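Local coordinates for protein Cwp19 (Clostridioides difficile, PDB 5OQ3) that acts as a cell-wall glycoside hydrolase through the TIM-barrel domain this chain represents, the whole protein being tentatively classed as an N-acetylmuramoyl-L-alanine amidase, at residues D274-A277 against W278-G282; V306-W309 against A310-K314; A340-I343 against V344-V347; V347-N350 against R351-E355. All coordinates share one frame; numbering follows the deposited sequence.

Overall arrangement
The four contacts follow one another along the later part of an eight-stranded parallel TIM barrel, each a local contact on an outer helix or its end. Contact 1 lies on helix 275-280, before strand 286-287; contact 2 lies on helix 302-313, before strand 319-324. Contacts 3 and 4 share V347 and helix 343-350, which leads to strand 356-361, last in the barrel. Contacts 1 and 2, with centres about 13 Å apart, are joined by the R276-E312 salt bridge; contacts 2 and 4, with centres about 11 Å apart, touch through V306, A307 and A310. Helices 275-280, 302-313 and 343-350 thus pack on one another in chain order, whereas contacts 1 and 3, centres about 28 Å apart, do not touch.

Contact 1. Residues D274-A277 against W278-G282; sequences DTRA and WIKQG
T275 CA lies over one face of the W278 indole, 3.9 Å from the centroid of the six-membered ring and 23° off the ring normal, a CH-pi contact. D274 O sits above the same face nearer the pyrrole end, 3.2 Å from W278 CD1, while T275 CG2 approaches the benzo rim at CE3, 3.9 Å away. W278 CG lies beside its own backbone N (chi1 -52°), which folds the broad ring back under the turn that precedes it. In the barrel this is helix 275-280, packed between helices 214-236 and 302-313; a large indole suits the buried side, where V222 and L226 also touch it. D274 is the N-cap: its short side chain lets OD1 curl forward over the first turn and accept a weak capping bond from A277 N at 3.4 Å, and OD1 is also bonded by W250 NE1. A water accepts hydrogen bonds from D274 N and W278 NE1, tying the cap to the ring. R276 and K280 run alongside each other, CG to CG 4.0 Å, before R276 leaves for T258 and a salt bridge to E312 of helix 302-313. G282, with positive phi, closes the helix in a Schellman motif, its N bonded to I279 O at 3.2 Å.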
ATOM      1  N   ASP A 274      -4.094  -0.800  13.595  1.00  7.83           N
ATOM      2  CA  ASP A 274      -3.396  -1.099  14.840  1.00  7.30           C
ATOM      3  C   ASP A 274      -2.113  -1.855  14.494  1.00  6.89           C
ATOM      4  O   ASP A 274      -1.998  -3.067  14.689  1.00  7.51           O
ATOM      5  CB  ASP A 274      -4.272  -1.870  15.800  1.00  8.36           C
ATOM      6  CG  ASP A 274      -3.661  -1.999  17.181  1.00  8.64           C
ATOM      7  OD1 ASP A 274      -2.475  -1.611  17.382  1.00  9.51           O
ATOM      8  OD2 ASP A 274      -4.394  -2.505  18.064  1.00  9.80           O
ATOM      9  N   THR A 275      -1.147  -1.124  13.977  1.00  7.22           N
ATOM     10  CA  THR A 275       0.064  -1.760  13.422  1.00  6.85           C
ATOM     11  C   THR A 275       0.781  -2.565  14.489  1.00  7.78           C
ATOM     12  O   THR A 275       1.321  -3.613  14.181  1.00  8.60           O
ATOM     13  CB  THR A 275       0.984  -0.687  12.868  1.00  7.80           C
ATOM     14  OG1 THR A 275       0.192   0.199  12.085  1.00  9.22           O
ATOM     15  CG2 THR A 275       2.095  -1.315  12.053  1.00  8.24           C
ATOM     16  N   ARG A 276       0.786  -2.085  15.725  1.00  8.50           N
ATOM     17  CA  ARG A 276       1.431  -2.862  16.787  1.00  8.31           C
ATOM     18  C   ARG A 276       0.812  -4.229  16.924  1.00  8.68           C
ATOM     19  O   ARG A 276       1.533  -5.206  17.117  1.00 10.01           O
ATOM     20  CB  ARG A 276       1.402  -2.087  18.100  1.00  9.44           C
ATOM     21  CG  ARG A 276       1.911  -2.932  19.250  1.00 11.49           C
ATOM     22  CD  ARG A 276       1.990  -2.160  20.559  1.00 12.91           C
ATOM     23  NE  ARG A 276       3.058  -1.185  20.496  1.00 13.77           N
ATOM     24  CZ  ARG A 276       3.293  -0.273  21.430  1.00 13.27           C
ATOM     25  NH1 ARG A 276       2.528  -0.205  22.513  1.00 14.86           N
ATOM     26  NH2 ARG A 276       4.306   0.559  21.315  1.00 16.42           N
ATOM     27  N   ALA A 277      -0.511  -4.322  16.907  1.00  8.00           N
ATOM     28  CA  ALA A 277      -1.156  -5.628  16.991  1.00  8.47           C
ATOM     29  C   ALA A 277      -0.755  -6.503  15.836  1.00  7.47           C
ATOM     30  O   ALA A 277      -0.582  -7.729  16.000  1.00  8.66           O
ATOM     31  CB  ALA A 277      -2.697  -5.426  17.016  1.00  8.47           C
ATOM     32  N   TRP A 278      -0.666  -5.968  14.636  1.00  6.80           N
ATOM     33  CA  TRP A 278      -0.303  -6.755  13.481  1.00  6.90           C
ATOM     34  C   TRP A 278       1.064  -7.380  13.699  1.00  7.10           C
ATOM     35  O   TRP A 278       1.303  -8.536  13.344  1.00  8.28           O
ATOM     36  CB  TRP A 278      -0.258  -5.915  12.215  1.00  7.32           C
ATOM     37  CG  TRP A 278      -1.446  -5.098  11.907  1.00  7.33           C
ATOM     38  CD1 TRP A 278      -2.717  -5.216  12.389  1.00  7.68           C
ATOM     39  CD2 TRP A 278      -1.465  -4.022  10.974  1.00  7.21           C
ATOM     40  NE1 TRP A 278      -3.512  -4.243  11.874  1.00  7.62           N
ATOM     41  CE2 TRP A 278      -2.771  -3.508  10.971  1.00  7.77           C
ATOM     42  CE3 TRP A 278      -0.494  -3.437  10.130  1.00  7.15           C
ATOM     43  CZ2 TRP A 278      -3.122  -2.403  10.197  1.00  7.82           C
ATOM     44  CZ3 TRP A 278      -0.847  -2.373   9.369  1.00  7.28           C
ATOM     45  CH2 TRP A 278      -2.147  -1.877   9.365  1.00  8.99           C
ATOM     46  N   ILE A 279       1.981  -6.605  14.212  1.00  8.43           N
ATOM     47  CA  ILE A 279       3.341  -7.054  14.465  1.00  9.41           C
ATOM     48  C   ILE A 279       3.365  -8.088  15.568  1.00 10.97           C
ATOM     49  O   ILE A 279       3.944  -9.178  15.401  1.00 13.02           O
ATOM     50  CB  ILE A 279       4.269  -5.847  14.769  1.00 10.20           C
ATOM     51  CG1 ILE A 279       4.417  -4.950  13.545  1.00 10.60           C
ATOM     52  CG2 ILE A 279       5.632  -6.304  15.293  1.00 12.41           C
ATOM     53  CD1 ILE A 279       4.979  -3.596  13.837  1.00 12.44           C
ATOM     54  N   LYS A 280       2.709  -7.813  16.671  1.00 10.92           N
ATOM     55  CA  LYS A 280       2.786  -8.699  17.814  1.00 12.62           C
ATOM     56  C   LYS A 280       2.127 -10.022  17.563  1.00 12.04           C
ATOM     57  O   LYS A 280       2.571 -11.033  18.077  1.00 14.95           O
ATOM     58  CB  LYS A 280       2.266  -7.977  19.051  1.00 15.69           C
ATOM     59  CG  LYS A 280       3.098  -6.707  19.384  1.00 23.11           C
ATOM     60  CD  LYS A 280       4.402  -6.949  20.125  1.00 33.34           C
ATOM     61  CE  LYS A 280       5.599  -7.326  19.279  1.00 35.00           C
ATOM     62  NZ  LYS A 280       6.554  -8.119  20.129  1.00 39.93           N
ATOM     63  N   GLN A 281       1.044 -10.034  16.796  1.00 10.61           N
ATOM     64  CA  GLN A 281       0.320 -11.272  16.443  1.00 10.40           C
ATOM     65  C   GLN A 281       0.840 -11.950  15.162  1.00  9.92           C
ATOM     66  O   GLN A 281       0.374 -13.027  14.787  1.00 12.65           O
ATOM     67  CB  GLN A 281      -1.165 -11.006  16.321  1.00 10.84           C
ATOM     68  CG  GLN A 281      -1.789 -10.602  17.636  1.00 12.16           C
ATOM     69  CD  GLN A 281      -3.260 -10.264  17.492  1.00 11.84           C
ATOM     70  OE1 GLN A 281      -4.013 -10.987  16.821  1.00 13.52           O
ATOM     71  NE2 GLN A 281      -3.682  -9.134  18.110  1.00 12.36           N
ATOM     72  N   GLY A 282       1.812 -11.339  14.493  1.00  9.56           N
ATOM     73  CA  GLY A 282       2.394 -11.935  13.317  1.00  8.84           C
ATOM     74  C   GLY A 282       1.413 -12.068  12.163  1.00  8.22           C
ATOM     75  O   GLY A 282       1.365 -13.060  11.448  1.00 10.56           O
TER
HETATM   76  O   HOH W   1      -6.074  -2.720  12.848  1.00  9.04           O

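Contact 2. Residues V306-W309 against A310-K314; sequences VAWW and ANEVK
E312 lays its CG on one face of the W308 indole, 3.5 Å from the centroid of the six-membered ring and 18° off the normal, a CH-pi contact one turn along helix 302-313 of the TIM barrel. This helix is the crossover of a beta-alpha-beta unit between strands 286-287 and 319-324. The E312 carboxylate continues across the ring almost flat, the two planes only 5° apart, with OE2 3.5 Å from W308 CZ2. A bend at chi2 (-61°) folds the glutamate back over the ring; its aliphatic CG can thus cover the aromatic surface while the charged end goes on to a polar partner. That partner is R276 of helix 275-280, whose NH2 makes a salt bridge to OE2 and probably keeps the carboxylate ionised in this buried place.

W308 itself is steadied from both ends: NE1 donates to T258 O, and the benzo edge rests on the neighbouring W309, with CZ3 over the centre of that ring, 3.4 Å above its plane. W309 faces the barrel and touches L320 and P289, with its own NE1 bonded to G248 O. Beneath the side chains runs the helical backbone, E312 N donating to W308 O at 3.0 Å. That carbonyl has a second donor in a water 2.8 Å from W308 O. The same water donates to E312 OE2 at 2.6 Å and accepts from N311 ND2 at 2.9 Å.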
ATOM      1  N   VAL A 306      12.253   6.462  13.048  1.00 10.21           N
ATOM      2  CA  VAL A 306      13.007   5.263  12.665  1.00  9.20           C
ATOM      3  C   VAL A 306      13.364   4.442  13.914  1.00 10.72           C
ATOM      4  O   VAL A 306      13.270   3.225  13.895  1.00 10.91           O
ATOM      5  CB  VAL A 306      14.241   5.549  11.777  1.00 12.75           C
ATOM      6  CG1 VAL A 306      13.854   5.985  10.382  1.00 13.48           C
ATOM      7  CG2 VAL A 306      15.217   6.499  12.402  1.00 14.36           C
ATOM      8  N   ALA A 307      13.756   5.111  14.978  1.00 11.20           N
ATOM      9  CA  ALA A 307      14.077   4.434  16.239  1.00 11.38           C
ATOM     10  C   ALA A 307      12.882   3.733  16.859  1.00 11.28           C
ATOM     11  O   ALA A 307      12.969   2.598  17.337  1.00 12.13           O
ATOM     12  CB  ALA A 307      14.693   5.403  17.217  1.00 12.94           C
ATOM     13  N   TRP A 308      11.757   4.430  16.838  1.00 10.96           N
ATOM     14  CA  TRP A 308      10.535   3.890  17.419  1.00  9.92           C
ATOM     15  C   TRP A 308      10.087   2.623  16.680  1.00 10.02           C
ATOM     16  O   TRP A 308       9.766   1.596  17.303  1.00 10.39           O
ATOM     17  CB  TRP A 308       9.418   4.973  17.441  1.00 10.94           C
ATOM     18  CG  TRP A 308       8.216   4.489  18.208  1.00 10.73           C
ATOM     19  CD1 TRP A 308       8.025   4.589  19.567  1.00 12.49           C
ATOM     20  CD2 TRP A 308       7.048   3.789  17.674  1.00 10.85           C
ATOM     21  NE1 TRP A 308       6.823   4.014  19.898  1.00 12.56           N
ATOM     22  CE2 TRP A 308       6.204   3.514  18.776  1.00 11.77           C
ATOM     23  CE3 TRP A 308       6.660   3.390  16.394  1.00 10.53           C
ATOM     24  CZ2 TRP A 308       5.021   2.845  18.648  1.00 11.93           C
ATOM     25  CZ3 TRP A 308       5.477   2.746  16.260  1.00 11.19           C
ATOM     26  CH2 TRP A 308       4.661   2.467  17.384  1.00 11.16           C
ATOM     27  N   TRP A 309      10.077   2.681  15.355  1.00  8.84           N
ATOM     28  CA  TRP A 309       9.686   1.531  14.555  1.00  8.26           C
ATOM     29  C   TRP A 309      10.673   0.381  14.641  1.00  8.97           C
ATOM     30  O   TRP A 309      10.255  -0.794  14.694  1.00  9.65           O
ATOM     31  CB  TRP A 309       9.446   1.965  13.113  1.00  8.29           C
ATOM     32  CG  TRP A 309       8.144   2.695  12.926  1.00  8.06           C
ATOM     33  CD1 TRP A 309       7.955   4.013  12.694  1.00  8.76           C
ATOM     34  CD2 TRP A 309       6.849   2.105  12.955  1.00  7.94           C
ATOM     35  NE1 TRP A 309       6.609   4.280  12.605  1.00  8.65           N
ATOM     36  CE2 TRP A 309       5.916   3.115  12.750  1.00  8.33           C
ATOM     37  CE3 TRP A 309       6.397   0.798  13.087  1.00  9.45           C
ATOM     38  CZ2 TRP A 309       4.543   2.881  12.707  1.00  8.60           C
ATOM     39  CZ3 TRP A 309       5.001   0.553  13.060  1.00 11.01           C
ATOM     40  CH2 TRP A 309       4.110   1.594  12.855  1.00  8.91           C
ATOM     41  N   ALA A 310      11.976   0.680  14.697  1.00  9.50           N
ATOM     42  CA  ALA A 310      12.950  -0.376  14.884  1.00 10.04           C
ATOM     43  C   ALA A 310      12.701  -1.125  16.174  1.00 10.56           C
ATOM     44  O   ALA A 310      12.746  -2.349  16.218  1.00 12.24           O
ATOM     45  CB  ALA A 310      14.362   0.190  14.853  1.00 10.50           C
ATOM     46  N   ASN A 311      12.372  -0.403  17.222  1.00 11.18           N
ATOM     47  CA  ASN A 311      12.045  -1.035  18.489  1.00 11.35           C
ATOM     48  C   ASN A 311      10.759  -1.892  18.404  1.00 11.08           C
ATOM     49  O   ASN A 311      10.681  -2.989  19.000  1.00 14.14           O
ATOM     50  CB  ASN A 311      11.931   0.019  19.605  1.00 13.71           C
ATOM     51  CG  ASN A 311      11.681  -0.621  20.951  1.00 18.24           C
ATOM     52  OD1 ASN A 311      12.571  -1.289  21.499  1.00 21.25           O
ATOM     53  ND2 ASN A 311      10.462  -0.467  21.469  1.00 19.29           N
ATOM     54  N   GLU A 312       9.759  -1.422  17.687  1.00 11.73           N
ATOM     55  CA  GLU A 312       8.498  -2.192  17.522  1.00 11.72           C
ATOM     56  C   GLU A 312       8.690  -3.588  16.978  1.00 10.74           C
ATOM     57  O   GLU A 312       7.961  -4.486  17.386  1.00 12.63           O
ATOM     58  CB  GLU A 312       7.521  -1.445  16.603  1.00 13.49           C
ATOM     59  CG  GLU A 312       6.813  -0.257  17.183  1.00 15.29           C
ATOM     60  CD  GLU A 312       5.955  -0.655  18.392  1.00 16.64           C
ATOM     61  OE1 GLU A 312       4.901  -1.348  18.256  1.00 19.12           O
ATOM     62  OE2 GLU A 312       6.367  -0.290  19.469  1.00 16.30           O
ATOM     63  N   VAL A 313       9.626  -3.782  16.035  1.00 10.37           N
ATOM     64  CA  VAL A 313       9.812  -5.105  15.455  1.00 10.20           C
ATOM     65  C   VAL A 313      10.859  -5.963  16.146  1.00 11.76           C
ATOM     66  O   VAL A 313      11.000  -7.155  15.822  1.00 13.39           O
ATOM     67  CB  VAL A 313      10.089  -5.038  13.942  1.00 10.35           C
ATOM     68  CG1 VAL A 313       8.950  -4.300  13.221  1.00 10.71           C
ATOM     69  CG2 VAL A 313      11.428  -4.355  13.665  1.00 11.15           C
ATOM     70  N   LYS A 314      11.558  -5.392  17.118  1.00 14.60           N
ATOM     71  CA  LYS A 314      12.637  -6.088  17.773  1.00 16.98           C
ATOM     72  C   LYS A 314      12.069  -7.336  18.421  1.00 19.06           C
ATOM     73  O   LYS A 314      11.018  -7.316  19.030  1.00 21.58           O
ATOM     74  CB  LYS A 314      13.305  -5.138  18.805  1.00 21.12           C
ATOM     75  CG  LYS A 314      14.619  -5.638  19.343  1.00 25.23           C
ATOM     76  CD  LYS A 314      15.271  -4.593  20.246  1.00 28.03           C
ATOM     77  CE  LYS A 314      16.267  -5.255  21.190  1.00 35.39           C
ATOM     78  NZ  LYS A 314      17.017  -4.253  22.001  1.00 41.55           N
TER
HETATM   79  O   HOH W   2       8.588   1.079  19.822  1.00 15.33           O

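Contact 3. Residues A340-I343 against V344-V347; sequences AKEI and VQQV
The first turn of helix 343-350 closes as Q346 N donates to E342 O at 3.0 Å, nearly along the C=O axis, and V347 N to I343 O at the same length. This is where the chain, having left barrel strand 319-324, starts the outer helix that leads to strand 356-361. E342 holds the N-cap position, but its carboxylate turns to Q346 one turn on: NE2 donates to OE1 at 3.1 Å. The bond reaches OE1 from the anti side, 20° out of the carboxylate plane, with carboxylate and amide planes 76° apart. E342 CG stands between its own N and carbonyl carbon (chi1 62°), and the chain then runs straight, which carries OE1 alongside the helix. A long acid suits this, since OE1 is gripped a second time by I295 N, and Q346 NE2 has a weak further bond to W293 O.

I343 and V347 supply apolar contacts on the buried side: I343 CD1 lies 4.2 Å from V347 CG2, and both side chains pack on Y361 and Q324 of the barrel. V347 CG2 also rests against I343 O. A water bridges the helix start, donating to K341 O and accepting from V344 N, each at 3.0 Å.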
ATOM      1  N   ALA A 340      13.800  14.438  -0.628  1.00 13.56           N
ATOM      2  CA  ALA A 340      14.712  13.983  -1.666  1.00 15.32           C
ATOM      3  C   ALA A 340      16.142  14.518  -1.424  1.00 14.34           C
ATOM      4  O   ALA A 340      17.104  13.773  -1.529  1.00 16.26           O
ATOM      5  CB  ALA A 340      14.217  14.426  -3.027  1.00 16.74           C
ATOM      6  N   LYS A 341      16.262  15.799  -1.070  1.00 16.20           N
ATOM      7  CA  LYS A 341      17.563  16.411  -0.846  1.00 16.98           C
ATOM      8  C   LYS A 341      18.362  15.768   0.284  1.00 16.65           C
ATOM      9  O   LYS A 341      19.606  15.839   0.285  1.00 22.70           O
ATOM     10  CB  LYS A 341      17.374  17.919  -0.588  1.00 20.63           C
ATOM     11  CG  LYS A 341      18.634  18.707  -0.451  1.00 27.61           C
ATOM     12  CD  LYS A 341      18.307  20.179  -0.387  1.00 32.68           C
ATOM     13  CE  LYS A 341      17.709  20.601   0.945  1.00 40.11           C
ATOM     14  NZ  LYS A 341      18.007  22.048   1.191  1.00 48.35           N
ATOM     15  N   GLU A 342      17.658  15.094   1.207  1.00 14.53           N
ATOM     16  CA  GLU A 342      18.318  14.463   2.353  1.00 13.89           C
ATOM     17  C   GLU A 342      18.191  12.985   2.340  1.00 12.05           C
ATOM     18  O   GLU A 342      18.376  12.348   3.384  1.00 13.69           O
ATOM     19  CB  GLU A 342      17.826  15.029   3.675  1.00 16.33           C
ATOM     20  CG  GLU A 342      16.362  14.842   4.002  1.00 15.93           C
ATOM     21  CD  GLU A 342      16.005  15.409   5.361  1.00 16.82           C
ATOM     22  OE1 GLU A 342      15.486  14.665   6.207  1.00 17.32           O
ATOM     23  OE2 GLU A 342      16.240  16.629   5.587  1.00 22.01           O
ATOM     24  N   ILE A 343      17.957  12.408   1.172  1.00 12.11           N
ATOM     25  CA  ILE A 343      17.717  10.974   1.183  1.00 11.00           C
ATOM     26  C   ILE A 343      18.969  10.182   1.598  1.00 10.96           C
ATOM     27  O   ILE A 343      18.851   9.150   2.256  1.00 10.84           O
ATOM     28  CB  ILE A 343      17.158  10.493  -0.176  1.00 12.78           C
ATOM     29  CG1 ILE A 343      16.566   9.062  -0.080  1.00 13.16           C
ATOM     30  CG2 ILE A 343      18.199  10.514  -1.270  1.00 13.38           C
ATOM     31  CD1 ILE A 343      15.490   8.857   0.982  1.00 14.98           C
ATOM     32  N   VAL A 344      20.157  10.627   1.227  1.00 10.48           N
ATOM     33  CA  VAL A 344      21.360   9.914   1.661  1.00 10.69           C
ATOM     34  C   VAL A 344      21.461   9.933   3.193  1.00 10.19           C
ATOM     35  O   VAL A 344      21.763   8.931   3.827  1.00 10.91           O
ATOM     36  CB  VAL A 344      22.627  10.487   0.981  1.00 12.49           C
ATOM     37  CG1 VAL A 344      23.866   9.881   1.616  1.00 13.11           C
ATOM     38  CG2 VAL A 344      22.589  10.175  -0.513  1.00 14.00           C
ATOM     39  N   GLN A 345      21.226  11.081   3.787  1.00 11.06           N
ATOM     40  CA  GLN A 345      21.209  11.198   5.243  1.00 11.73           C
ATOM     41  C   GLN A 345      20.174  10.260   5.889  1.00 10.56           C
ATOM     42  O   GLN A 345      20.468   9.600   6.907  1.00 10.35           O
ATOM     43  CB  GLN A 345      20.941  12.652   5.634  1.00 13.11           C
ATOM     44  CG  GLN A 345      21.003  12.910   7.124  1.00 12.28           C
ATOM     45  CD  GLN A 345      20.651  14.328   7.516  1.00 17.13           C
ATOM     46  OE1 GLN A 345      20.347  15.148   6.665  1.00 20.66           O
ATOM     47  NE2 GLN A 345      20.625  14.595   8.821  1.00 17.28           N
ATOM     48  N   GLN A 346      18.964  10.210   5.339  1.00 10.05           N
ATOM     49  CA  GLN A 346      17.959   9.318   5.879  1.00  9.68           C
ATOM     50  C   GLN A 346      18.370   7.872   5.802  1.00  9.61           C
ATOM     51  O   GLN A 346      18.236   7.159   6.794  1.00 10.15           O
ATOM     52  CB  GLN A 346      16.599   9.574   5.204  1.00  8.90           C
ATOM     53  CG  GLN A 346      15.989  10.923   5.477  1.00 10.74           C
ATOM     54  CD  GLN A 346      14.481  10.975   5.204  1.00 10.90           C
ATOM     55  OE1 GLN A 346      13.901  10.095   4.548  1.00 11.72           O
ATOM     56  NE2 GLN A 346      13.855  12.069   5.635  1.00 12.80           N
ATOM     57  N   VAL A 347      18.826   7.396   4.648  1.00  9.71           N
ATOM     58  CA  VAL A 347      19.138   5.995   4.530  1.00  9.83           C
ATOM     59  C   VAL A 347      20.390   5.633   5.330  1.00  9.63           C
ATOM     60  O   VAL A 347      20.470   4.568   5.907  1.00 10.12           O
ATOM     61  CB  VAL A 347      19.259   5.568   3.051  1.00 11.38           C
ATOM     62  CG1 VAL A 347      19.741   4.137   2.919  1.00 11.28           C
ATOM     63  CG2 VAL A 347      17.899   5.694   2.360  1.00 12.13           C
TER
HETATM   64  O   HOH W   3      20.800  13.188  -0.246  1.00 19.92           O

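Contact 4. Residues V347-N350 against R351-E355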
ATOM      1  N   VAL A 347      18.826   7.396   4.648  1.00  9.71           N
ATOM      2  CA  VAL A 347      19.138   5.995   4.530  1.00  9.83           C
ATOM      3  C   VAL A 347      20.390   5.633   5.330  1.00  9.63           C
ATOM      4  O   VAL A 347      20.470   4.568   5.907  1.00 10.12           O
ATOM      5  CB  VAL A 347      19.259   5.568   3.051  1.00 11.38           C
ATOM      6  CG1 VAL A 347      19.741   4.137   2.919  1.00 11.28           C
ATOM      7  CG2 VAL A 347      17.899   5.694   2.360  1.00 12.13           C
ATOM      8  N   THR A 348      21.341   6.555   5.438  1.00 10.21           N
ATOM      9  CA  THR A 348      22.505   6.340   6.301  1.00  9.88           C
ATOM     10  C   THR A 348      22.068   6.106   7.763  1.00  9.42           C
ATOM     11  O   THR A 348      22.562   5.206   8.449  1.00 10.70           O
ATOM     12  CB  THR A 348      23.481   7.510   6.170  1.00 10.71           C
ATOM     13  OG1 THR A 348      23.930   7.616   4.816  1.00 12.36           O
ATOM     14  CG2 THR A 348      24.695   7.344   7.089  1.00 11.01           C
ATOM     15  N   LEU A 349      21.101   6.887   8.230  1.00  9.34           N
ATOM     16  CA  LEU A 349      20.562   6.696   9.563  1.00  9.21           C
ATOM     17  C   LEU A 349      19.871   5.343   9.675  1.00  9.55           C
ATOM     18  O   LEU A 349      20.066   4.637  10.675  1.00 10.11           O
ATOM     19  CB  LEU A 349      19.626   7.840   9.909  1.00 10.19           C
ATOM     20  CG  LEU A 349      19.019   7.791  11.317  1.00 11.27           C
ATOM     21  CD1 LEU A 349      20.106   7.828  12.404  1.00 11.61           C
ATOM     22  CD2 LEU A 349      17.974   8.877  11.496  1.00 12.52           C
ATOM     23  N   ASN A 350      19.034   4.994   8.688  1.00  9.00           N
ATOM     24  CA  ASN A 350      18.350   3.724   8.729  1.00  8.99           C
ATOM     25  C   ASN A 350      19.331   2.602   8.961  1.00  8.83           C
ATOM     26  O   ASN A 350      19.034   1.637   9.661  1.00  9.09           O
ATOM     27  CB  ASN A 350      17.659   3.401   7.397  1.00  9.55           C
ATOM     28  CG  ASN A 350      16.522   4.336   7.052  1.00  8.94           C
ATOM     29  OD1 ASN A 350      16.124   5.203   7.856  1.00  9.75           O
ATOM     30  ND2 ASN A 350      16.041   4.209   5.811  1.00  9.18           N
ATOM     31  N   ARG A 351      20.463   2.668   8.281  1.00  9.61           N
ATOM     32  CA  ARG A 351      21.451   1.606   8.315  1.00 10.87           C
ATOM     33  C   ARG A 351      22.161   1.441   9.661  1.00 11.57           C
ATOM     34  O   ARG A 351      22.879   0.483   9.865  1.00 13.85           O
ATOM     35  CB  ARG A 351      22.418   1.786   7.138  1.00 12.37           C
ATOM     36  CG  ARG A 351      21.754   1.402   5.799  1.00 13.35           C
ATOM     37  CD  ARG A 351      22.498   1.905   4.630  1.00 14.64           C
ATOM     38  NE  ARG A 351      22.082   1.285   3.392  1.00 13.21           N
ATOM     39  CZ  ARG A 351      22.655   1.539   2.230  1.00 13.55           C
ATOM     40  NH1 ARG A 351      23.636   2.451   2.161  1.00 15.59           N
ATOM     41  NH2 ARG A 351      22.272   0.908   1.160  1.00 13.63           N
ATOM     42  N   LYS A 352      21.965   2.387  10.572  1.00 10.42           N
ATOM     43  CA  LYS A 352      22.437   2.234  11.946  1.00 10.88           C
ATOM     44  C   LYS A 352      21.590   1.272  12.762  1.00 12.54           C
ATOM     45  O   LYS A 352      22.001   0.884  13.869  1.00 16.80           O
ATOM     46  CB  LYS A 352      22.506   3.589  12.640  1.00 11.48           C
ATOM     47  CG  LYS A 352      23.502   4.567  12.012  1.00 10.91           C
ATOM     48  CD  LYS A 352      24.945   4.016  12.008  1.00 10.20           C
ATOM     49  CE  LYS A 352      25.935   5.138  11.663  1.00 10.43           C
ATOM     50  NZ  LYS A 352      27.343   4.600  11.723  1.00 10.81           N
ATOM     51  N   TYR A 353      20.410   0.896  12.245  1.00 10.41           N
ATOM     52  CA  TYR A 353      19.469   0.039  12.984  1.00 10.56           C
ATOM     53  C   TYR A 353      19.400  -1.315  12.340  1.00 12.16           C
ATOM     54  O   TYR A 353      18.916  -1.468  11.210  1.00 11.86           O
ATOM     55  CB  TYR A 353      18.048   0.702  12.993  1.00  8.70           C
ATOM     56  CG  TYR A 353      18.028   1.991  13.766  1.00 10.71           C
ATOM     57  CD1 TYR A 353      18.344   3.176  13.155  1.00 11.40           C
ATOM     58  CD2 TYR A 353      17.721   2.023  15.131  1.00 11.25           C
ATOM     59  CE1 TYR A 353      18.371   4.361  13.858  1.00 12.41           C
ATOM     60  CE2 TYR A 353      17.753   3.201  15.860  1.00 12.36           C
ATOM     61  CZ  TYR A 353      18.077   4.381  15.212  1.00 11.47           C
ATOM     62  OH  TYR A 353      18.113   5.571  15.933  1.00 14.28           O
ATOM     63  N   SER A 354      19.845  -2.315  13.073  1.00 12.37           N
ATOM     64  CA  SER A 354      19.859  -3.647  12.524  1.00 13.05           C
ATOM     65  C   SER A 354      18.469  -4.212  12.229  1.00 11.43           C
ATOM     66  O   SER A 354      18.316  -5.111  11.416  1.00 13.42           O
ATOM     67  CB  SER A 354      20.598  -4.587  13.437  1.00 17.88           C
ATOM     68  OG  SER A 354      19.931  -4.768  14.657  1.00 21.51           O
ATOM     69  N   GLU A 355      17.452  -3.644  12.872  1.00 11.22           N
ATOM     70  CA  GLU A 355      16.071  -4.086  12.644  1.00 10.37           C
ATOM     71  C   GLU A 355      15.525  -3.567  11.323  1.00  9.84           C
ATOM     72  O   GLU A 355      14.514  -4.071  10.836  1.00 11.36           O
ATOM     73  CB  GLU A 355      15.169  -3.595  13.778  1.00 12.13           C
ATOM     74  CG  GLU A 355      15.534  -4.132  15.134  1.00 15.14           C
ATOM     75  CD  GLU A 355      16.618  -3.304  15.873  1.00 20.77           C
ATOM     76  OE1 GLU A 355      17.165  -2.210  15.426  1.00 18.31           O
ATOM     77  OE2 GLU A 355      16.916  -3.786  16.966  1.00 29.58           O
TER
HETATM   78  O   HOH W   4      24.589   4.909   3.660  1.00 21.04           O
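The R351 guanidinium carries V347 CG1 over one face, 3.7 Å above its plane and toward the rim, with NE the nearest atom. The Y353 ring is met at its edge instead: N350 O lies in its plane, and L349 O comes near that plane, 3.4 Å from CD1, where ring hydrogens, slightly positive, suit a carbonyl oxygen. L349 runs alongside the tyrosine, both pointing the same way, CD1 4.1 Å from Y353 CE1. With CG opposite its backbone N (chi1 -178°), the leucine side chain lies beside the tyrosine ring.

These side chains gather where helix 343-350 of the TIM barrel ends and the chain turns toward strand 356-361. R351 N still makes a helical bond to V347 O, 3.0 Å, but K352 N goes to L349 O at 2.9 Å, standing 58° out of that carbonyl's plane. Y353 N then bonds N350 O at 3.0 Å, closing a type I beta turn from N350 to Y353.

The extended chain of R351 from CG to NE lays CD and NE against V347 CG1, and the charge reaches farther: NH2 forms a salt bridge with E26 and a hydrogen bond to L380 O. A water accepts from R351 NH1 and donates to T348 OG1, each at 3.0 Å; that hydroxyl is also bonded to V344 O. N350, buried toward the barrel, has both ends of its amide satisfied, OD1 by Y302 OH and ND2 by Q324 OE1.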